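Local coordinates for aminoacyltransferase FemA (Staphylococcus aureus, PDB 1LRZ), which adds the second and third glycines of the pentaglycine bridge in staphylococcal peptidoglycan, taking them from glycyl-tRNA, at residues F88-L93 and L105-Y110; N253-I258 and D291-K296; I350-A353 and G357-R360; G368-D373 and G378-K383. All blocks are in the same frame, centred on the assembly; numbering follows the deposited sequence.

Interaction 1: F88-L93 and L105-Y110; sequences FFFNEL and LHIDPY
Phe90 on the helix and Ile107 on the strand show how apolar side chains seat a helix on a β-sheet. From its CB, Ile107 branches into CG2 and CG1. CG1 lies between the backbone N and the carbonyl carbon (chi1 62°), and CG2 takes the place opposite the carbonyl carbon. The CG1 arm then runs out to CD1, the atom that does the touching: it reaches Phe90 CE2 at 3.5 Å and Phe90 CD2 at 4.1 Å. The methyl approaches the ring obliquely. One face of that ring is occupied from within the helix, where Phe89 CD1 stands 4.0 Å above the plane of Phe90 and over its centre.

One helical turn further on, the leucines Leu93 and Leu105 form the second half of the contact. Leu105 CD2 fits against the fork of its partner, 3.8 Å from Leu93 CG and 3.9 Å from Leu93 CD2. Met135 of helix 130-137 touches both Phe90 and Ile107, and Pro76 of strand 67-78 also packs on Phe90, so the four residues of the contact are buried in a wider apolar layer. No hydrogen bond crosses between the segments. Helix 83-98 packing on strand 102-107, which runs parallel to its sheet neighbour 67-78, is the arrangement of a β-α-β crossover.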
loop_
_atom_site.group_PDB
_atom_site.type_symbol
_atom_site.label_atom_id
_atom_site.label_comp_id
_atom_site.label_asym_id
_atom_site.label_seq_id
_atom_site.Cartn_x
_atom_site.Cartn_y
_atom_site.Cartn_z
ATOM N N PHE A 88 29.600 -9.493 -5.894
ATOM C CA PHE A 88 29.825 -9.422 -7.332
ATOM C C PHE A 88 28.917 -8.386 -7.983
ATOM O O PHE A 88 29.356 -7.585 -8.806
ATOM C CB PHE A 88 29.549 -10.784 -7.974
ATOM C CG PHE A 88 29.738 -10.807 -9.467
ATOM C CD1 PHE A 88 31.014 -10.752 -10.025
ATOM C CD2 PHE A 88 28.645 -10.877 -10.315
ATOM C CE1 PHE A 88 31.192 -10.772 -11.411
ATOM C CE2 PHE A 88 28.815 -10.895 -11.699
ATOM C CZ PHE A 88 30.096 -10.842 -12.246
ATOM N N PHE A 89 27.640 -8.406 -7.623
ATOM C CA PHE A 89 26.701 -7.463 -8.217
ATOM C C PHE A 89 27.033 -6.001 -7.957
ATOM O O PHE A 89 27.031 -5.189 -8.881
ATOM C CB PHE A 89 25.263 -7.721 -7.740
ATOM C CG PHE A 89 24.261 -6.772 -8.343
ATOM C CD1 PHE A 89 24.021 -5.530 -7.767
ATOM C CD2 PHE A 89 23.618 -7.089 -9.533
ATOM C CE1 PHE A 89 23.160 -4.617 -8.372
ATOM C CE2 PHE A 89 22.758 -6.182 -10.143
ATOM C CZ PHE A 89 22.529 -4.947 -9.564
ATOM N N PHE A 90 27.301 -5.652 -6.704
ATOM C CA PHE A 90 27.584 -4.262 -6.397
ATOM C C PHE A 90 28.919 -3.765 -6.936
ATOM O O PHE A 90 29.073 -2.586 -7.243
ATOM C CB PHE A 90 27.444 -4.021 -4.891
ATOM C CG PHE A 90 26.012 -3.967 -4.436
ATOM C CD1 PHE A 90 25.409 -5.066 -3.833
ATOM C CD2 PHE A 90 25.240 -2.832 -4.682
ATOM C CE1 PHE A 90 24.054 -5.037 -3.484
ATOM C CE2 PHE A 90 23.889 -2.789 -4.341
ATOM C CZ PHE A 90 23.291 -3.901 -3.737
ATOM N N ASN A 91 29.873 -4.674 -7.082
ATOM C CA ASN A 91 31.175 -4.320 -7.616
ATOM C C ASN A 91 31.002 -4.084 -9.121
ATOM O O ASN A 91 31.513 -3.110 -9.671
ATOM C CB ASN A 91 32.158 -5.461 -7.366
ATOM C CG ASN A 91 33.595 -5.009 -7.410
ATOM O OD1 ASN A 91 33.979 -4.076 -6.711
ATOM N ND2 ASN A 91 34.403 -5.672 -8.227
ATOM N N GLU A 92 30.256 -4.960 -9.786
ATOM C CA GLU A 92 30.048 -4.804 -11.216
ATOM C C GLU A 92 29.140 -3.620 -11.526
ATOM O O GLU A 92 29.254 -3.014 -12.592
ATOM C CB GLU A 92 29.465 -6.085 -11.811
ATOM C CG GLU A 92 30.392 -7.299 -11.736
ATOM C CD GLU A 92 31.577 -7.193 -12.679
ATOM O OE1 GLU A 92 31.370 -6.805 -13.850
ATOM O OE2 GLU A 92 32.712 -7.509 -12.257
ATOM N N LEU A 93 28.240 -3.282 -10.604
ATOM C CA LEU A 93 27.340 -2.150 -10.824
ATOM C C LEU A 93 28.175 -0.864 -10.817
ATOM O O LEU A 93 27.919 0.063 -11.589
ATOM C CB LEU A 93 26.272 -2.087 -9.727
ATOM C CG LEU A 93 25.320 -0.887 -9.764
ATOM C CD1 LEU A 93 24.571 -0.829 -11.098
ATOM C CD2 LEU A 93 24.329 -1.013 -8.613
ATOM N N LEU A 105 26.567 7.069 -7.195
ATOM C CA LEU A 105 25.561 6.018 -7.286
ATOM C C LEU A 105 24.820 5.901 -5.956
ATOM O O LEU A 105 25.431 5.707 -4.902
ATOM C CB LEU A 105 26.239 4.693 -7.638
ATOM C CG LEU A 105 25.439 3.391 -7.510
ATOM C CD1 LEU A 105 24.195 3.442 -8.386
ATOM C CD2 LEU A 105 26.340 2.225 -7.904
ATOM N N HIS A 106 23.499 6.019 -6.032
ATOM C CA HIS A 106 22.625 5.977 -4.870
ATOM C C HIS A 106 21.767 4.699 -4.874
ATOM O O HIS A 106 21.005 4.462 -5.815
ATOM C CB HIS A 106 21.730 7.229 -4.906
ATOM C CG HIS A 106 20.676 7.271 -3.846
ATOM N ND1 HIS A 106 19.609 8.147 -3.904
ATOM C CD2 HIS A 106 20.510 6.550 -2.713
ATOM C CE1 HIS A 106 18.832 7.957 -2.850
ATOM N NE2 HIS A 106 19.359 6.994 -2.113
ATOM N N ILE A 107 21.910 3.869 -3.842
ATOM C CA ILE A 107 21.114 2.643 -3.743
ATOM C C ILE A 107 20.260 2.632 -2.464
ATOM O O ILE A 107 20.677 3.131 -1.413
ATOM C CB ILE A 107 21.994 1.370 -3.743
ATOM C CG1 ILE A 107 22.923 1.383 -2.526
ATOM C CG2 ILE A 107 22.814 1.291 -5.048
ATOM C CD1 ILE A 107 23.613 0.050 -2.255
ATOM N N ASP A 108 19.057 2.073 -2.569
ATOM C CA ASP A 108 18.148 1.962 -1.432
ATOM C C ASP A 108 17.427 0.613 -1.551
ATOM O O ASP A 108 16.227 0.538 -1.820
ATOM C CB ASP A 108 17.165 3.161 -1.386
ATOM C CG ASP A 108 16.340 3.331 -2.659
ATOM O OD1 ASP A 108 15.410 4.160 -2.638
ATOM O OD2 ASP A 108 16.599 2.664 -3.676
ATOM N N PRO A 109 18.182 -0.485 -1.357
ATOM C CA PRO A 109 17.660 -1.850 -1.445
ATOM C C PRO A 109 16.480 -2.136 -0.528
ATOM O O PRO A 109 16.434 -1.692 0.623
ATOM C CB PRO A 109 18.883 -2.717 -1.129
ATOM C CG PRO A 109 19.662 -1.868 -0.210
ATOM C CD PRO A 109 19.555 -0.484 -0.821
ATOM N N TYR A 110 15.525 -2.871 -1.082
ATOM C CA TYR A 110 14.301 -3.284 -0.394
ATOM C C TYR A 110 14.756 -4.496 0.419
ATOM O O TYR A 110 14.415 -5.638 0.112
ATOM C CB TYR A 110 13.267 -3.689 -1.452
ATOM C CG TYR A 110 11.826 -3.744 -0.975
ATOM C CD1 TYR A 110 10.845 -4.336 -1.770
ATOM C CD2 TYR A 110 11.440 -3.187 0.249
ATOM C CE1 TYR A 110 9.513 -4.372 -1.378
ATOM C CE2 TYR A 110 10.093 -3.226 0.663
ATOM C CZ TYR A 110 9.140 -3.815 -0.163
ATOM O OH TYR A 110 7.816 -3.834 0.195
#

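Interaction 2: N253-I258 and D291-K296; sequences NEERDI and DANEQK
A water molecule held between Arg256 and Asp291 is the polar centre of this contact. It accepts a hydrogen bond of 2.9 Å from Arg256 NH2, lying in the guanidinium plane at its edge, and donates one of 2.7 Å to Asp291 OD1. A further bond to Glu294 OE1, at 3.5 Å, is weak. The water thus bridges the guanidinium to the Asp291 carboxylate, and weakly to that of Glu294, with no direct ion pair. Glu294 OE2 is 4.3 Å from Arg256 NH2, but it sits well out of the guanidinium plane, and no N-H points at it; the attraction is one of charge only.

The arginine reaches across because its chain is stretched, with CG anti to the backbone N (chi1 -171°) and no bend before NE. Its other terminal nitrogen, NH1, donates to the backbone carbonyl oxygen of Leu290, so each end of the guanidinium has its own acceptor. Asn293, buried between the helices, lies against the aliphatic part of Arg256, its amide plane turned 25° from the guanidinium, and these two residues have the nearest CA atoms of the segments, 6.7 Å apart.

The axes of segments 253-258 and 291-296 approach to 10.2 Å and run at 161°, close to antiparallel, as in a two-helix coiled coil. Helices 245-272 and 277-307 form this arm, with Leu252 packing on Asn293 and Lys296; it leaves the globular body after strand 236-244 and returns into strand 310-320, antiparallel neighbours in the large mixed sheet.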
loop_
_atom_site.group_PDB
_atom_site.type_symbol
_atom_site.label_atom_id
_atom_site.label_comp_id
_atom_site.label_asym_id
_atom_site.label_seq_id
_atom_site.Cartn_x
_atom_site.Cartn_y
_atom_site.Cartn_z
ATOM N N ASN A 253 -35.902 0.153 2.123
ATOM C CA ASN A 253 -37.342 -0.030 2.022
ATOM C C ASN A 253 -37.702 -1.499 2.011
ATOM O O ASN A 253 -38.732 -1.896 2.557
ATOM C CB ASN A 253 -37.891 0.681 0.787
ATOM C CG ASN A 253 -38.185 2.143 1.059
ATOM O OD1 ASN A 253 -38.971 2.469 1.948
ATOM N ND2 ASN A 253 -37.560 3.030 0.300
ATOM N N GLU A 254 -36.844 -2.315 1.411
ATOM C CA GLU A 254 -37.103 -3.744 1.366
ATOM C C GLU A 254 -36.995 -4.308 2.774
ATOM O O GLU A 254 -37.761 -5.192 3.161
ATOM C CB GLU A 254 -36.116 -4.416 0.414
ATOM C CG GLU A 254 -36.164 -3.767 -0.968
ATOM C CD GLU A 254 -35.339 -4.486 -2.011
ATOM O OE1 GLU A 254 -34.119 -4.674 -1.790
ATOM O OE2 GLU A 254 -35.915 -4.854 -3.061
ATOM N N GLU A 255 -36.058 -3.774 3.552
ATOM C CA GLU A 255 -35.885 -4.228 4.925
ATOM C C GLU A 255 -37.086 -3.744 5.737
ATOM O O GLU A 255 -37.584 -4.456 6.608
ATOM C CB GLU A 255 -34.580 -3.675 5.511
ATOM C CG GLU A 255 -33.357 -4.014 4.659
ATOM C CD GLU A 255 -32.051 -3.497 5.242
ATOM O OE1 GLU A 255 -32.007 -2.324 5.680
ATOM O OE2 GLU A 255 -31.061 -4.261 5.248
ATOM N N ARG A 256 -37.566 -2.543 5.428
ATOM C CA ARG A 256 -38.715 -1.990 6.140
ATOM C C ARG A 256 -39.970 -2.846 5.933
ATOM O O ARG A 256 -40.728 -3.093 6.876
ATOM C CB ARG A 256 -38.990 -0.552 5.690
ATOM C CG ARG A 256 -40.032 0.126 6.565
ATOM C CD ARG A 256 -40.217 1.594 6.249
ATOM N NE ARG A 256 -41.027 2.217 7.287
ATOM C CZ ARG A 256 -40.567 2.581 8.481
ATOM N NH1 ARG A 256 -39.283 2.403 8.797
ATOM N NH2 ARG A 256 -41.402 3.088 9.371
ATOM N N ASP A 257 -40.185 -3.303 4.703
ATOM C CA ASP A 257 -41.345 -4.135 4.417
ATOM C C ASP A 257 -41.332 -5.350 5.331
ATOM O O ASP A 257 -42.350 -5.693 5.933
ATOM C CB ASP A 257 -41.346 -4.602 2.960
ATOM C CG ASP A 257 -41.508 -3.460 1.982
ATOM O OD1 ASP A 257 -42.207 -2.480 2.324
ATOM O OD2 ASP A 257 -40.947 -3.548 0.864
ATOM N N ILE A 258 -40.175 -5.997 5.437
ATOM C CA ILE A 258 -40.048 -7.169 6.293
ATOM C C ILE A 258 -40.350 -6.834 7.759
ATOM O O ILE A 258 -41.057 -7.582 8.437
ATOM C CB ILE A 258 -38.644 -7.785 6.181
ATOM C CG1 ILE A 258 -38.463 -8.379 4.780
ATOM C CG2 ILE A 258 -38.446 -8.839 7.261
ATOM C CD1 ILE A 258 -37.127 -9.063 4.565
ATOM N N ASP A 291 -38.229 2.644 13.582
ATOM C CA ASP A 291 -37.890 4.061 13.733
ATOM C C ASP A 291 -36.458 4.323 13.277
ATOM O O ASP A 291 -36.167 5.338 12.640
ATOM C CB ASP A 291 -38.087 4.512 15.186
ATOM C CG ASP A 291 -39.542 4.396 15.637
ATOM O OD1 ASP A 291 -40.431 4.279 14.761
ATOM O OD2 ASP A 291 -39.802 4.430 16.860
ATOM N N ALA A 292 -35.557 3.406 13.589
ATOM C CA ALA A 292 -34.177 3.582 13.166
ATOM C C ALA A 292 -34.129 3.475 11.632
ATOM O O ALA A 292 -33.432 4.233 10.962
ATOM C CB ALA A 292 -33.301 2.516 13.804
ATOM N N ASN A 293 -34.876 2.526 11.085
ATOM C CA ASN A 293 -34.914 2.331 9.639
ATOM C C ASN A 293 -35.431 3.606 8.969
ATOM O O ASN A 293 -34.880 4.058 7.960
ATOM C CB ASN A 293 -35.821 1.144 9.289
ATOM C CG ASN A 293 -36.022 0.983 7.789
ATOM O OD1 ASN A 293 -35.248 0.305 7.106
ATOM N ND2 ASN A 293 -37.063 1.620 7.268
ATOM N N GLU A 294 -36.473 4.197 9.550
ATOM C CA GLU A 294 -37.059 5.412 9.009
ATOM C C GLU A 294 -36.056 6.568 8.987
ATOM O O GLU A 294 -35.959 7.300 7.994
ATOM C CB GLU A 294 -38.285 5.805 9.830
ATOM C CG GLU A 294 -38.971 7.062 9.335
ATOM C CD GLU A 294 -40.273 7.323 10.060
ATOM O OE1 GLU A 294 -40.243 7.437 11.302
ATOM O OE2 GLU A 294 -41.322 7.408 9.386
ATOM N N GLN A 295 -35.316 6.736 10.080
ATOM C CA GLN A 295 -34.321 7.793 10.155
ATOM C C GLN A 295 -33.213 7.552 9.142
ATOM O O GLN A 295 -32.667 8.501 8.590
ATOM C CB GLN A 295 -33.726 7.898 11.564
ATOM C CG GLN A 295 -34.681 8.525 12.569
ATOM C CD GLN A 295 -34.082 8.668 13.958
ATOM O OE1 GLN A 295 -33.037 9.308 14.141
ATOM N NE2 GLN A 295 -34.749 8.078 14.955
ATOM N N LYS A 296 -32.876 6.290 8.891
ATOM C CA LYS A 296 -31.829 6.011 7.908
ATOM C C LYS A 296 -32.309 6.444 6.525
ATOM O O LYS A 296 -31.552 7.032 5.748
ATOM C CB LYS A 296 -31.482 4.523 7.873
ATOM C CG LYS A 296 -30.492 4.060 8.927
ATOM C CD LYS A 296 -30.149 2.604 8.646
ATOM C CE LYS A 296 -29.361 1.958 9.756
ATOM N NZ LYS A 296 -29.346 0.479 9.561
HETATM O O HOH W 1 -40.927 4.112 12.094
#

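Interaction 3: I350-A353 and G357-R360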
loop_
_atom_site.group_PDB
_atom_site.type_symbol
_atom_site.label_atom_id
_atom_site.label_comp_id
_atom_site.label_asym_id
_atom_site.label_seq_id
_atom_site.Cartn_x
_atom_site.Cartn_y
_atom_site.Cartn_z
ATOM N N ILE A 350 -7.409 -6.231 0.962
ATOM C CA ILE A 350 -6.846 -7.330 1.739
ATOM C C ILE A 350 -7.437 -8.610 1.124
ATOM O O ILE A 350 -6.737 -9.615 0.953
ATOM C CB ILE A 350 -7.267 -7.248 3.226
ATOM C CG1 ILE A 350 -6.462 -6.152 3.928
ATOM C CG2 ILE A 350 -7.097 -8.601 3.893
ATOM C CD1 ILE A 350 -6.899 -5.892 5.360
ATOM N N ASN A 351 -8.728 -8.563 0.783
ATOM C CA ASN A 351 -9.382 -9.723 0.178
ATOM C C ASN A 351 -8.866 -9.994 -1.224
ATOM O O ASN A 351 -8.792 -11.155 -1.649
ATOM C CB ASN A 351 -10.903 -9.548 0.170
ATOM C CG ASN A 351 -11.542 -10.125 1.424
ATOM O OD1 ASN A 351 -11.617 -11.347 1.578
ATOM N ND2 ASN A 351 -11.969 -9.254 2.343
ATOM N N TYR A 352 -8.512 -8.926 -1.941
ATOM C CA TYR A 352 -7.962 -9.079 -3.278
ATOM C C TYR A 352 -6.725 -9.982 -3.138
ATOM O O TYR A 352 -6.593 -10.992 -3.833
ATOM C CB TYR A 352 -7.545 -7.720 -3.841
ATOM C CG TYR A 352 -6.932 -7.800 -5.228
ATOM C CD1 TYR A 352 -7.633 -7.347 -6.352
ATOM C CD2 TYR A 352 -5.651 -8.340 -5.418
ATOM C CE1 TYR A 352 -7.072 -7.427 -7.637
ATOM C CE2 TYR A 352 -5.082 -8.428 -6.691
ATOM C CZ TYR A 352 -5.798 -7.969 -7.793
ATOM O OH TYR A 352 -5.248 -8.058 -9.048
ATOM N N ALA A 353 -5.830 -9.614 -2.221
ATOM C CA ALA A 353 -4.602 -10.381 -1.983
ATOM C C ALA A 353 -4.881 -11.841 -1.590
ATOM O O ALA A 353 -4.247 -12.764 -2.114
ATOM C CB ALA A 353 -3.755 -9.700 -0.898
ATOM N N GLY A 357 -3.741 -15.062 -4.443
ATOM C CA GLY A 357 -2.404 -15.527 -4.096
ATOM C C GLY A 357 -1.269 -14.569 -3.781
ATOM O O GLY A 357 -0.120 -14.864 -4.097
ATOM N N ILE A 358 -1.564 -13.427 -3.167
ATOM C CA ILE A 358 -0.509 -12.496 -2.793
ATOM C C ILE A 358 -0.510 -12.597 -1.273
ATOM O O ILE A 358 -1.515 -12.280 -0.618
ATOM C CB ILE A 358 -0.819 -11.059 -3.295
ATOM C CG1 ILE A 358 -0.827 -11.053 -4.829
ATOM C CG2 ILE A 358 0.213 -10.076 -2.753
ATOM C CD1 ILE A 358 -1.454 -9.797 -5.471
ATOM N N ASP A 359 0.612 -13.057 -0.722
ATOM C CA ASP A 359 0.740 -13.298 0.715
ATOM C C ASP A 359 1.234 -12.160 1.601
ATOM O O ASP A 359 1.570 -12.382 2.768
ATOM C CB ASP A 359 1.651 -14.505 0.935
ATOM C CG ASP A 359 1.168 -15.739 0.194
ATOM O OD1 ASP A 359 -0.049 -16.019 0.243
ATOM O OD2 ASP A 359 2.010 -16.425 -0.420
ATOM N N ARG A 360 1.270 -10.953 1.063
ATOM C CA ARG A 360 1.754 -9.813 1.834
ATOM C C ARG A 360 0.929 -8.575 1.526
ATOM O O ARG A 360 0.718 -8.240 0.364
ATOM C CB ARG A 360 3.221 -9.582 1.491
ATOM C CG ARG A 360 3.858 -8.328 2.067
ATOM C CD ARG A 360 5.369 -8.409 1.824
ATOM N NE ARG A 360 6.051 -7.121 1.900
ATOM C CZ ARG A 360 7.057 -6.848 2.725
ATOM N NH1 ARG A 360 7.502 -7.774 3.575
ATOM N NH2 ARG A 360 7.659 -5.662 2.662
#
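Ala353 and Ile358 form the tight part of this contact, an example of how a helix is ended. Ile358 N donates to Ala353 O over 3.0 Å, nearly straight at 166°, with the donor tilted 21° from the carbonyl plane. Beside this 6→1 bond the same two residues meet through their side chains: Ala353 CB lies 4.0 Å from Ile358 CB. The alanine methyl also sits 3.4 Å from the carbonyl oxygen Ile358 O, so the single side-chain carbon of the alanine is packed against both backbone and side chain of the isoleucine.

The remaining contact is looser. Ile358 holds CG1 anti to its carbonyl carbon, and its CD1 meets Tyr352 at the ring edge, 4.1 Å from Tyr352 CE2. On the solvent side Gly357 is exposed, and its nitrogen, although near Ala353 O, has too poor an angle to bond. With positive phi (61°) the glycine takes a left-handed conformation, which reverses the chain.

The 6→1 bond, the left-handed glycine and the apolar pair flanking them fit a Schellman motif at the end of helix 341-355. Ile358 is turned inward, onto Ile320 and Val325 of the sheet. Chemically, a carbonyl near the end of the helix, where regular partners run out, receives a backbone donor, and the turn that supplies it is covered on its inner side by the alanine and isoleucine.

Interaction 4: G368-D373 and G378-K383; sequences GKFTED and GVVKFK
Phe370 and Val380 meet where the loop between strand 360-365 and helix 377-384 lies alongside the helix it leads into, and the loop is shaped there by an inverse gamma turn centred on Phe370. Backbone bonding comes first: Thr371 N reaches back to Lys369 O in the weak bond of that turn.

The apolar part is slight. Val380, whose CB points toward the loop, brings CG1 to within 4.3 Å of Phe370 CD2, and the methyl comes up obliquely to the ring. Val380 also touches His118 and Val366, so the contact continues onto neighbouring loop residues.

The ionic part lies further out, and both of its partners are exposed. Glu372 starts off away from the helix, but its chain bends at the second torsion (chi2 -62°) and its carboxylate is brought back; Lys381 comes to meet it with a chain fully extended beyond CG, the two side chains crossing at about a right angle. The hydrogen bond of this salt bridge runs from Lys381 NZ to Glu372 OE1 over 3.2 Å, on the syn lone pair of that oxygen, while Lys381 CE rests 3.5 Å from Glu372 OE2.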
loop_
_atom_site.group_PDB
_atom_site.type_symbol
_atom_site.label_atom_id
_atom_site.label_comp_id
_atom_site.label_asym_id
_atom_site.label_seq_id
_atom_site.Cartn_x
_atom_site.Cartn_y
_atom_site.Cartn_z
ATOM N N GLY A 368 8.365 6.133 11.674
ATOM C CA GLY A 368 9.426 5.472 12.416
ATOM C C GLY A 368 9.625 6.139 13.771
ATOM O O GLY A 368 10.411 5.672 14.594
ATOM N N LYS A 369 8.910 7.237 13.998
ATOM C CA LYS A 369 8.976 7.964 15.268
ATOM C C LYS A 369 7.713 7.525 16.007
ATOM O O LYS A 369 6.648 8.132 15.857
ATOM C CB LYS A 369 8.921 9.476 15.037
ATOM C CG LYS A 369 10.027 10.056 14.165
ATOM C CD LYS A 369 9.770 11.543 13.926
ATOM C CE LYS A 369 10.782 12.170 12.978
ATOM N NZ LYS A 369 10.427 13.603 12.677
ATOM N N PHE A 370 7.819 6.466 16.793
ATOM C CA PHE A 370 6.652 5.964 17.485
ATOM C C PHE A 370 6.336 6.716 18.782
ATOM O O PHE A 370 6.488 6.192 19.881
ATOM C CB PHE A 370 6.811 4.455 17.728
ATOM C CG PHE A 370 6.981 3.660 16.455
ATOM C CD1 PHE A 370 8.239 3.508 15.873
ATOM C CD2 PHE A 370 5.878 3.109 15.810
ATOM C CE1 PHE A 370 8.397 2.826 14.665
ATOM C CE2 PHE A 370 6.021 2.422 14.593
ATOM C CZ PHE A 370 7.281 2.282 14.024
ATOM N N THR A 371 5.897 7.959 18.629
ATOM C CA THR A 371 5.531 8.803 19.762
ATOM C C THR A 371 4.079 9.247 19.604
ATOM O O THR A 371 3.541 9.275 18.492
ATOM C CB THR A 371 6.416 10.060 19.834
ATOM O OG1 THR A 371 6.262 10.814 18.627
ATOM C CG2 THR A 371 7.889 9.672 20.005
ATOM N N GLU A 372 3.447 9.597 20.716
ATOM C CA GLU A 372 2.062 10.039 20.686
ATOM C C GLU A 372 1.924 11.331 19.910
ATOM O O GLU A 372 0.881 11.597 19.309
ATOM C CB GLU A 372 1.530 10.227 22.111
ATOM C CG GLU A 372 1.042 8.933 22.747
ATOM C CD GLU A 372 -0.131 8.323 21.990
ATOM O OE1 GLU A 372 -1.213 8.955 21.953
ATOM O OE2 GLU A 372 0.031 7.215 21.426
ATOM N N ASP A 373 2.992 12.121 19.910
ATOM C CA ASP A 373 3.003 13.399 19.213
ATOM C C ASP A 373 3.430 13.245 17.756
ATOM O O ASP A 373 3.403 14.209 16.987
ATOM C CB ASP A 373 3.951 14.373 19.926
ATOM C CG ASP A 373 5.418 14.011 19.735
ATOM O OD1 ASP A 373 5.962 14.278 18.641
ATOM O OD2 ASP A 373 6.024 13.452 20.677
ATOM N N GLY A 378 -1.920 8.917 14.471
ATOM C CA GLY A 378 -3.259 8.380 14.296
ATOM C C GLY A 378 -3.293 7.270 13.267
ATOM O O GLY A 378 -3.979 6.260 13.442
ATOM N N VAL A 379 -2.545 7.460 12.185
ATOM C CA VAL A 379 -2.475 6.479 11.115
ATOM C C VAL A 379 -1.827 5.188 11.615
ATOM O O VAL A 379 -2.265 4.078 11.274
ATOM C CB VAL A 379 -1.649 7.029 9.926
ATOM C CG1 VAL A 379 -1.520 5.974 8.855
ATOM C CG2 VAL A 379 -2.316 8.260 9.362
ATOM N N VAL A 380 -0.788 5.338 12.430
ATOM C CA VAL A 380 -0.071 4.184 12.960
ATOM C C VAL A 380 -0.968 3.315 13.840
ATOM O O VAL A 380 -0.885 2.085 13.791
ATOM C CB VAL A 380 1.201 4.628 13.744
ATOM C CG1 VAL A 380 1.855 3.420 14.440
ATOM C CG2 VAL A 380 2.211 5.260 12.767
ATOM N N LYS A 381 -1.832 3.947 14.632
ATOM C CA LYS A 381 -2.759 3.204 15.495
ATOM C C LYS A 381 -3.740 2.414 14.620
ATOM O O LYS A 381 -4.136 1.288 14.940
ATOM C CB LYS A 381 -3.541 4.174 16.401
ATOM C CG LYS A 381 -2.706 4.841 17.480
ATOM C CD LYS A 381 -3.542 5.806 18.323
ATOM C CE LYS A 381 -2.704 6.429 19.447
ATOM N NZ LYS A 381 -3.510 7.356 20.316
ATOM N N PHE A 382 -4.132 3.019 13.509
ATOM C CA PHE A 382 -5.058 2.377 12.586
ATOM C C PHE A 382 -4.404 1.121 11.995
ATOM O O PHE A 382 -4.989 0.035 12.016
ATOM C CB PHE A 382 -5.455 3.389 11.508
ATOM C CG PHE A 382 -6.288 2.825 10.387
ATOM C CD1 PHE A 382 -5.687 2.394 9.204
ATOM C CD2 PHE A 382 -7.679 2.798 10.480
ATOM C CE1 PHE A 382 -6.462 1.947 8.119
ATOM C CE2 PHE A 382 -8.465 2.351 9.405
ATOM C CZ PHE A 382 -7.857 1.929 8.225
ATOM N N LYS A 383 -3.178 1.261 11.507
ATOM C CA LYS A 383 -2.457 0.135 10.923
ATOM C C LYS A 383 -2.210 -0.947 11.979
ATOM O O LYS A 383 -2.368 -2.148 11.715
ATOM C CB LYS A 383 -1.150 0.645 10.307
ATOM C CG LYS A 383 -1.429 1.608 9.144
ATOM C CD LYS A 383 -0.183 2.184 8.491
ATOM C CE LYS A 383 -0.613 3.116 7.345
ATOM N NZ LYS A 383 0.508 3.682 6.549
#

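Along the chain the four contacts come in series, none enclosing another. Interaction 1 belongs to the seven-stranded sheet; interaction 3 ends the helix leading into strand 360-365, and interaction 4 lies in the connection after that strand, within the nine-stranded sheet region. The centres of interactions 3 and 4 are about 24 Å apart. Interactions 1 and 3 touch through a probable hydrogen bond of 3.1 Å between Tyr110 OH and Arg360 NH2, which would tie the loop after strand 102-107 to the start of strand 360-365. Interaction 2 stands apart on the helical arm, its centre about 63 Å from that of interaction 1 and on the opposite side of the chain's centre. The enzyme thus combines a body built on two sheets with a long projecting arm.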